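Local structure of alkane monooxygenase (Geobacillus thermodenitrificans, 3B9O) at residues I7-A19 and R30-L42. The protein belongs to the luciferase-like monooxygenases, flavin-dependent enzymes built on a TIM-barrel fold, and has flavin mononucleotide bound in the model. Sequence-based numbering, arbitrary orientation.
Sequences INAFEMNCVGHIA and RHRYTDLNYWTEL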
ATOM      1  N   ILE A   7      -1.915  12.198  -1.559  1.00 17.01           N
ATOM      2  CA  ILE A   7      -2.363  11.342  -2.638  1.00 13.98           C
ATOM      3  C   ILE A   7      -1.262  10.382  -3.068  1.00 21.40           C
ATOM      4  O   ILE A   7      -0.149  10.812  -3.414  1.00 20.36           O
ATOM      5  CB  ILE A   7      -2.915  12.156  -3.832  1.00 20.51           C
ATOM      6  CG1 ILE A   7      -4.218  12.889  -3.415  1.00 21.81           C
ATOM      7  CG2 ILE A   7      -3.237  11.245  -5.020  1.00 17.61           C
ATOM      8  CD1 ILE A   7      -4.624  13.983  -4.315  1.00 44.35           C
ATOM      9  N   ASN A   8      -1.591   9.092  -3.041  1.00 17.44           N
ATOM     10  CA  ASN A   8      -0.735   8.030  -3.565  1.00 14.53           C
ATOM     11  C   ASN A   8      -1.297   7.433  -4.860  1.00 14.03           C
ATOM     12  O   ASN A   8      -2.518   7.313  -5.012  1.00 16.33           O
ATOM     13  CB  ASN A   8      -0.622   6.884  -2.570  1.00 13.49           C
ATOM     14  CG  ASN A   8      -0.038   7.298  -1.249  1.00 17.20           C
ATOM     15  OD1 ASN A   8       0.697   8.285  -1.152  1.00 17.33           O
ATOM     16  ND2 ASN A   8      -0.351   6.526  -0.212  1.00 15.88           N
ATOM     17  N   ALA A   9      -0.402   7.029  -5.749  1.00 16.53           N
ATOM     18  CA  ALA A   9      -0.742   6.338  -6.984  1.00 15.37           C
ATOM     19  C   ALA A   9      -0.772   4.858  -6.681  1.00 12.02           C
ATOM     20  O   ALA A   9       0.224   4.305  -6.219  1.00 15.54           O
ATOM     21  CB  ALA A   9       0.302   6.657  -8.022  1.00  9.56           C
ATOM     22  N   PHE A  10      -1.911   4.218  -6.891  1.00 14.22           N
ATOM     23  CA  PHE A  10      -2.069   2.796  -6.583  1.00 10.94           C
ATOM     24  C   PHE A  10      -1.662   1.932  -7.784  1.00 19.82           C
ATOM     25  O   PHE A  10      -2.213   2.046  -8.905  1.00 16.50           O
ATOM     26  CB  PHE A  10      -3.502   2.480  -6.174  1.00 10.36           C
ATOM     27  CG  PHE A  10      -3.679   1.170  -5.485  1.00 16.34           C
ATOM     28  CD1 PHE A  10      -2.777   0.738  -4.519  1.00 20.74           C
ATOM     29  CD2 PHE A  10      -4.792   0.372  -5.774  1.00 14.74           C
ATOM     30  CE1 PHE A  10      -2.958  -0.479  -3.867  1.00 21.34           C
ATOM     31  CE2 PHE A  10      -4.990  -0.845  -5.093  1.00 13.89           C
ATOM     32  CZ  PHE A  10      -4.098  -1.257  -4.146  1.00 14.92           C
ATOM     33  N   GLU A  11      -0.710   1.043  -7.541  1.00 11.41           N
ATOM     34  CA  GLU A  11      -0.099   0.302  -8.653  1.00 11.76           C
ATOM     35  C   GLU A  11       0.256  -1.120  -8.223  1.00 12.58           C
ATOM     36  O   GLU A  11       0.195  -1.457  -7.050  1.00 12.77           O
ATOM     37  CB  GLU A  11       1.145   1.112  -9.119  1.00 16.84           C
ATOM     38  CG  GLU A  11       1.837   0.741 -10.396  1.00 26.59           C
ATOM     39  CD  GLU A  11       0.916   0.481 -11.618  1.00 20.14           C
ATOM     40  OE1 GLU A  11       0.320  -0.593 -11.683  1.00 16.70           O
ATOM     41  OE2 GLU A  11       0.846   1.306 -12.529  1.00 15.87           O
ATOM     42  N   MET A  12       0.613  -1.955  -9.192  1.00 16.95           N
ATOM     43  CA  MET A  12       1.106  -3.299  -8.928  1.00 15.91           C
ATOM     44  C   MET A  12       1.938  -3.725 -10.134  1.00 17.23           C
ATOM     45  O   MET A  12       1.567  -3.441 -11.285  1.00 13.78           O
ATOM     46  CB  MET A  12      -0.055  -4.310  -8.695  1.00 11.20           C
ATOM     47  CG  MET A  12       0.416  -5.699  -8.173  1.00 11.38           C
ATOM     48  SD  MET A  12      -0.989  -6.679  -7.591  1.00 14.70           S
ATOM     49  CE  MET A  12      -0.257  -8.306  -7.612  1.00 15.09           C
ATOM     50  N   ASN A  13       3.019  -4.466  -9.851  1.00 14.51           N
ATOM     51  CA  ASN A  13       3.952  -4.927 -10.874  1.00 13.82           C
ATOM     52  C   ASN A  13       3.351  -6.177 -11.593  1.00 16.26           C
ATOM     53  O   ASN A  13       3.868  -7.293 -11.467  1.00 15.32           O
ATOM     54  CB  ASN A  13       5.298  -5.271 -10.218  1.00 15.88           C
ATOM     55  CG  ASN A  13       6.431  -5.348 -11.199  1.00 20.04           C
ATOM     56  OD1 ASN A  13       7.595  -5.514 -10.797  1.00 18.54           O
ATOM     57  ND2 ASN A  13       6.124  -5.175 -12.502  1.00  8.23           N
ATOM     58  N   CYS A  14       2.271  -5.966 -12.334  1.00 10.32           N
ATOM     59  CA  CYS A  14       1.581  -7.052 -13.045  1.00 14.04           C
ATOM     60  C   CYS A  14       0.733  -6.438 -14.129  1.00 19.93           C
ATOM     61  O   CYS A  14       0.757  -5.229 -14.307  1.00 14.60           O
ATOM     62  CB  CYS A  14       0.708  -7.895 -12.100  1.00 14.22           C
ATOM     63  SG  CYS A  14      -0.718  -7.009 -11.320  1.00 17.01           S
ATOM     64  N   VAL A  15      -0.082  -7.255 -14.787  1.00 14.12           N
ATOM     65  CA  VAL A  15      -0.949  -6.761 -15.856  1.00 11.51           C
ATOM     66  C   VAL A  15      -2.294  -6.295 -15.296  1.00 14.01           C
ATOM     67  O   VAL A  15      -2.565  -5.069 -15.287  1.00 13.96           O
ATOM     68  CB  VAL A  15      -1.128  -7.814 -16.993  1.00 17.54           C
ATOM     69  CG1 VAL A  15      -2.127  -7.322 -18.067  1.00 12.95           C
ATOM     70  CG2 VAL A  15       0.238  -8.226 -17.560  1.00 14.62           C
ATOM     71  N   GLY A  16      -3.124  -7.231 -14.831  1.00 14.01           N
ATOM     72  CA  GLY A  16      -4.456  -6.887 -14.315  1.00 11.72           C
ATOM     73  C   GLY A  16      -4.363  -6.781 -12.813  1.00 19.62           C
ATOM     74  O   GLY A  16      -4.127  -7.773 -12.137  1.00 15.42           O
ATOM     75  N   HIS A  17      -4.537  -5.560 -12.298  1.00 15.52           N
ATOM     76  CA  HIS A  17      -4.470  -5.280 -10.866  1.00 17.56           C
ATOM     77  C   HIS A  17      -5.893  -5.240 -10.224  1.00 13.91           C
ATOM     78  O   HIS A  17      -6.302  -6.191  -9.557  1.00 15.98           O
ATOM     79  CB  HIS A  17      -3.698  -3.974 -10.642  1.00 20.88           C
ATOM     80  CG  HIS A  17      -3.558  -3.576  -9.198  1.00 18.75           C
ATOM     81  ND1 HIS A  17      -3.149  -2.310  -8.820  1.00 14.41           N
ATOM     82  CD2 HIS A  17      -3.732  -4.273  -8.047  1.00 11.72           C
ATOM     83  CE1 HIS A  17      -3.097  -2.244  -7.497  1.00 12.18           C
ATOM     84  NE2 HIS A  17      -3.459  -3.416  -7.006  1.00 17.98           N
ATOM     85  N   ILE A  18      -6.634  -4.157 -10.460  1.00 14.80           N
ATOM     86  CA  ILE A  18      -7.991  -3.988  -9.903  1.00 23.16           C
ATOM     87  C   ILE A  18      -9.075  -3.996 -11.008  1.00 21.60           C
ATOM     88  O   ILE A  18     -10.070  -4.704 -10.867  1.00 18.92           O
ATOM     89  CB  ILE A  18      -8.143  -2.675  -9.058  1.00 18.76           C
ATOM     90  CG1 ILE A  18      -7.146  -2.632  -7.885  1.00 17.36           C
ATOM     91  CG2 ILE A  18      -9.603  -2.495  -8.561  1.00 16.84           C
ATOM     92  CD1 ILE A  18      -7.283  -3.797  -6.860  1.00 18.70           C
ATOM     93  N   ALA A  19      -8.890  -3.208 -12.075  1.00 21.40           N
ATOM     94  CA  ALA A  19      -9.889  -3.086 -13.158  1.00 22.37           C
ATOM     95  C   ALA A  19      -9.797  -4.217 -14.201  1.00 20.18           C
ATOM     96  O   ALA A  19      -9.324  -4.045 -15.318  1.00 17.39           O
ATOM     97  CB  ALA A  19      -9.815  -1.695 -13.825  1.00 16.16           C
ATOM     98  N   ARG A  30      -0.746  -1.649 -19.603  1.00 15.13           N
ATOM     99  CA  ARG A  30      -0.508  -2.756 -18.668  1.00 15.39           C
ATOM    100  C   ARG A  30       0.504  -3.792 -19.157  1.00 19.14           C
ATOM    101  O   ARG A  30       1.205  -4.381 -18.338  1.00 15.63           O
ATOM    102  CB  ARG A  30      -1.805  -3.527 -18.319  1.00 13.28           C
ATOM    103  CG  ARG A  30      -2.873  -2.720 -17.588  1.00 25.46           C
ATOM    104  CD  ARG A  30      -2.303  -1.818 -16.503  1.00 22.32           C
ATOM    105  NE  ARG A  30      -1.516  -2.505 -15.471  1.00 13.42           N
ATOM    106  CZ  ARG A  30      -0.842  -1.881 -14.498  1.00 19.38           C
ATOM    107  NH1 ARG A  30      -0.852  -0.547 -14.415  1.00 13.35           N
ATOM    108  NH2 ARG A  30      -0.120  -2.596 -13.616  1.00 17.10           N
ATOM    109  N   HIS A  31       0.538  -4.022 -20.473  1.00 14.79           N
ATOM    110  CA  HIS A  31       1.523  -4.912 -21.093  1.00 13.81           C
ATOM    111  C   HIS A  31       2.949  -4.364 -20.975  1.00 21.61           C
ATOM    112  O   HIS A  31       3.888  -5.106 -21.232  1.00 25.08           O
ATOM    113  CB  HIS A  31       1.159  -5.195 -22.570  1.00 16.58           C
ATOM    114  CG  HIS A  31       0.909  -3.941 -23.359  1.00 27.00           C
ATOM    115  ND1 HIS A  31       1.803  -3.449 -24.283  1.00 29.40           N
ATOM    116  CD2 HIS A  31      -0.086  -3.025 -23.278  1.00 14.02           C
ATOM    117  CE1 HIS A  31       1.363  -2.292 -24.752  1.00 14.88           C
ATOM    118  NE2 HIS A  31       0.230  -2.009 -24.142  1.00 20.30           N
ATOM    119  N   ARG A  32       3.109  -3.083 -20.600  1.00 12.64           N
ATOM    120  CA  ARG A  32       4.439  -2.483 -20.350  1.00 19.48           C
ATOM    121  C   ARG A  32       5.008  -2.785 -18.955  1.00 17.07           C
ATOM    122  O   ARG A  32       6.083  -2.296 -18.605  1.00 15.35           O
ATOM    123  CB  ARG A  32       4.417  -0.956 -20.556  1.00 14.75           C
ATOM    124  CG  ARG A  32       4.018  -0.548 -21.993  1.00 18.35           C
ATOM    125  CD  ARG A  32       4.280   0.913 -22.222  1.00 15.83           C
ATOM    126  NE  ARG A  32       5.719   1.261 -22.167  1.00 19.44           N
ATOM    127  CZ  ARG A  32       6.193   2.448 -21.771  1.00 25.50           C
ATOM    128  NH1 ARG A  32       5.369   3.391 -21.403  1.00 21.15           N
ATOM    129  NH2 ARG A  32       7.494   2.701 -21.752  1.00 16.74           N
ATOM    130  N   TYR A  33       4.305  -3.578 -18.160  1.00 12.46           N
ATOM    131  CA  TYR A  33       4.742  -3.793 -16.779  1.00 14.43           C
ATOM    132  C   TYR A  33       6.153  -4.415 -16.759  1.00 17.79           C
ATOM    133  O   TYR A  33       6.886  -4.234 -15.802  1.00 17.43           O
ATOM    134  CB  TYR A  33       3.737  -4.638 -15.956  1.00 21.37           C
ATOM    135  CG  TYR A  33       3.954  -6.105 -16.101  1.00 17.50           C
ATOM    136  CD1 TYR A  33       4.655  -6.833 -15.127  1.00 19.11           C
ATOM    137  CD2 TYR A  33       3.509  -6.770 -17.251  1.00 18.04           C
ATOM    138  CE1 TYR A  33       4.882  -8.205 -15.290  1.00 15.10           C
ATOM    139  CE2 TYR A  33       3.738  -8.148 -17.420  1.00 16.11           C
ATOM    140  CZ  TYR A  33       4.412  -8.837 -16.464  1.00 16.95           C
ATOM    141  OH  TYR A  33       4.641 -10.154 -16.707  1.00 16.06           O
ATOM    142  N   THR A  34       6.527  -5.114 -17.842  1.00 20.72           N
ATOM    143  CA  THR A  34       7.859  -5.714 -17.976  1.00 17.19           C
ATOM    144  C   THR A  34       8.951  -4.714 -18.419  1.00 21.83           C
ATOM    145  O   THR A  34      10.143  -5.059 -18.396  1.00 14.97           O
ATOM    146  CB  THR A  34       7.858  -6.909 -18.949  1.00 15.05           C
ATOM    147  OG1 THR A  34       7.291  -6.494 -20.207  1.00 18.38           O
ATOM    148  CG2 THR A  34       7.092  -8.124 -18.367  1.00 12.37           C
ATOM    149  N   ASP A  35       8.547  -3.496 -18.796  1.00 15.43           N
ATOM    150  CA  ASP A  35       9.457  -2.476 -19.395  1.00 21.50           C
ATOM    151  C   ASP A  35       9.865  -1.540 -18.295  1.00 12.92           C
ATOM    152  O   ASP A  35       9.029  -0.857 -17.741  1.00 12.68           O
ATOM    153  CB  ASP A  35       8.796  -1.677 -20.569  1.00 19.13           C
ATOM    154  CG  ASP A  35       9.740  -0.563 -21.230  1.00 46.00           C
ATOM    155  OD1 ASP A  35      11.002  -0.434 -20.950  1.00 25.62           O
ATOM    156  OD2 ASP A  35       9.185   0.231 -22.082  1.00 31.30           O
ATOM    157  N   LEU A  36      11.158  -1.522 -18.005  1.00 13.62           N
ATOM    158  CA  LEU A  36      11.715  -0.639 -16.985  1.00 22.75           C
ATOM    159  C   LEU A  36      11.328   0.824 -17.254  1.00 21.48           C
ATOM    160  O   LEU A  36      10.971   1.569 -16.349  1.00 13.39           O
ATOM    161  CB  LEU A  36      13.230  -0.844 -16.911  1.00 19.26           C
ATOM    162  CG  LEU A  36      14.007  -0.005 -15.872  1.00 21.22           C
ATOM    163  CD1 LEU A  36      13.380  -0.227 -14.484  1.00 13.72           C
ATOM    164  CD2 LEU A  36      15.494  -0.419 -15.899  1.00 18.43           C
ATOM    165  N   ASN A  37      11.376   1.220 -18.523  1.00 20.36           N
ATOM    166  CA  ASN A  37      10.951   2.553 -18.911  1.00 12.10           C
ATOM    167  C   ASN A  37       9.529   2.953 -18.536  1.00 10.37           C
ATOM    168  O   ASN A  37       9.290   4.130 -18.327  1.00 12.79           O
ATOM    169  CB  ASN A  37      11.204   2.844 -20.403  1.00 16.65           C
ATOM    170  CG  ASN A  37      12.676   2.800 -20.770  1.00 25.34           C
ATOM    171  OD1 ASN A  37      13.556   3.160 -19.986  1.00 23.32           O
ATOM    172  ND2 ASN A  37      12.951   2.360 -21.997  1.00 39.73           N
ATOM    173  N   TYR A  38       8.594   2.001 -18.476  1.00 14.18           N
ATOM    174  CA  TYR A  38       7.230   2.283 -17.981  1.00 13.30           C
ATOM    175  C   TYR A  38       7.322   2.855 -16.551  1.00 14.74           C
ATOM    176  O   TYR A  38       6.759   3.923 -16.252  1.00 12.84           O
ATOM    177  CB  TYR A  38       6.321   1.028 -18.010  1.00 14.21           C
ATOM    178  CG  TYR A  38       5.009   1.271 -17.268  1.00 17.42           C
ATOM    179  CD1 TYR A  38       3.956   1.969 -17.881  1.00 13.33           C
ATOM    180  CD2 TYR A  38       4.862   0.890 -15.935  1.00 14.81           C
ATOM    181  CE1 TYR A  38       2.787   2.254 -17.196  1.00 12.86           C
ATOM    182  CE2 TYR A  38       3.687   1.167 -15.239  1.00 12.02           C
ATOM    183  CZ  TYR A  38       2.666   1.837 -15.877  1.00 16.16           C
ATOM    184  OH  TYR A  38       1.525   2.102 -15.188  1.00 16.75           O
ATOM    185  N   TRP A  39       8.055   2.147 -15.688  1.00 11.99           N
ATOM    186  CA  TRP A  39       8.179   2.506 -14.257  1.00 14.11           C
ATOM    187  C   TRP A  39       8.850   3.854 -14.027  1.00 14.22           C
ATOM    188  O   TRP A  39       8.348   4.660 -13.251  1.00 17.39           O
ATOM    189  CB  TRP A  39       8.870   1.363 -13.504  1.00 10.62           C
ATOM    190  CG  TRP A  39       8.004   0.115 -13.633  1.00  8.21           C
ATOM    191  CD1 TRP A  39       8.191  -0.948 -14.492  1.00 13.67           C
ATOM    192  CD2 TRP A  39       6.767  -0.113 -12.959  1.00 10.39           C
ATOM    193  NE1 TRP A  39       7.156  -1.872 -14.340  1.00 10.51           N
ATOM    194  CE2 TRP A  39       6.276  -1.385 -13.395  1.00 12.49           C
ATOM    195  CE3 TRP A  39       6.060   0.598 -11.946  1.00 10.55           C
ATOM    196  CZ2 TRP A  39       5.083  -1.941 -12.894  1.00 17.41           C
ATOM    197  CZ3 TRP A  39       4.881   0.065 -11.445  1.00  8.99           C
ATOM    198  CH2 TRP A  39       4.388  -1.199 -11.920  1.00 14.75           C
ATOM    199  N   THR A  40       9.948   4.111 -14.724  1.00 12.26           N
ATOM    200  CA  THR A  40      10.639   5.406 -14.577  1.00 10.91           C
ATOM    201  C   THR A  40       9.763   6.555 -15.125  1.00 14.70           C
ATOM    202  O   THR A  40       9.664   7.616 -14.505  1.00 15.53           O
ATOM    203  CB  THR A  40      12.040   5.420 -15.246  1.00 14.85           C
ATOM    204  OG1 THR A  40      11.942   5.094 -16.650  1.00 16.84           O
ATOM    205  CG2 THR A  40      12.971   4.435 -14.526  1.00 10.70           C
ATOM    206  N   GLU A  41       9.131   6.343 -16.274  1.00 13.27           N
ATOM    207  CA  GLU A  41       8.217   7.363 -16.845  1.00 10.27           C
ATOM    208  C   GLU A  41       7.046   7.609 -15.879  1.00 18.16           C
ATOM    209  O   GLU A  41       6.669   8.751 -15.629  1.00 16.57           O
ATOM    210  CB  GLU A  41       7.684   6.880 -18.179  1.00 20.69           C
ATOM    211  CG  GLU A  41       8.689   7.019 -19.372  1.00 20.21           C
ATOM    212  CD  GLU A  41       8.323   6.103 -20.555  1.00 22.60           C
ATOM    213  OE1 GLU A  41       7.156   5.673 -20.662  1.00 20.59           O
ATOM    214  OE2 GLU A  41       9.238   5.799 -21.362  1.00 29.35           O
ATOM    215  N   LEU A  42       6.457   6.537 -15.356  1.00 13.85           N
ATOM    216  CA  LEU A  42       5.435   6.683 -14.285  1.00 17.84           C
ATOM    217  C   LEU A  42       5.902   7.561 -13.092  1.00 14.01           C
ATOM    218  O   LEU A  42       5.216   8.527 -12.686  1.00 13.04           O
ATOM    219  CB  LEU A  42       4.917   5.314 -13.820  1.00 16.07           C
ATOM    220  CG  LEU A  42       3.850   5.296 -12.715  1.00 15.27           C
ATOM    221  CD1 LEU A  42       2.590   6.176 -13.093  1.00  8.35           C
ATOM    222  CD2 LEU A  42       3.434   3.852 -12.308  1.00 12.50           C
TER
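Where E11 meets R30, strand 7-12 and helix 36-42 run almost antiparallel, at 169°, their axes 12.2 Å apart; the backbones draw closest at V15 and R30. E11 and R30 come from opposite directions, carboxylate and guanidinium planes 29° apart. R30 grips the carboxylate end-on: NH2 reaches E11 OE1 at 2.8 Å, while NH1 gives E11 OE2 a straighter bond of 3.1 Å and also bonds OE1. M12 N takes the anti lone pair of OE1, and Y38 OH donates to E11 OE2 over 2.9 Å from the syn side but well out of the carboxylate plane; OE1 thus accepts from three donors and OE2 from two, holding the buried carboxylate in place. With its CG anti to the backbone N (chi1 -169°) and a bend at chi2, E11 also lays CG against the rim of the W39 indole, 3.3 Å from CZ3.

R30 also ties down the following loop, NH2 to C14 O (2.9 Å) and NE to V15 O (2.8 Å). Against that loop the Y33 ring lays one face over C14 CA in an off-centre CH-pi contact, and V15 CG2 touches its CE2. S382 bonds to R30 NH1 and F386 of helix 384-399 packs on L42. This is the first beta-alpha unit of a TIM barrel; M12, near the strand's C-terminal end, places its side chain about 6 Å from the flavin mononucleotide.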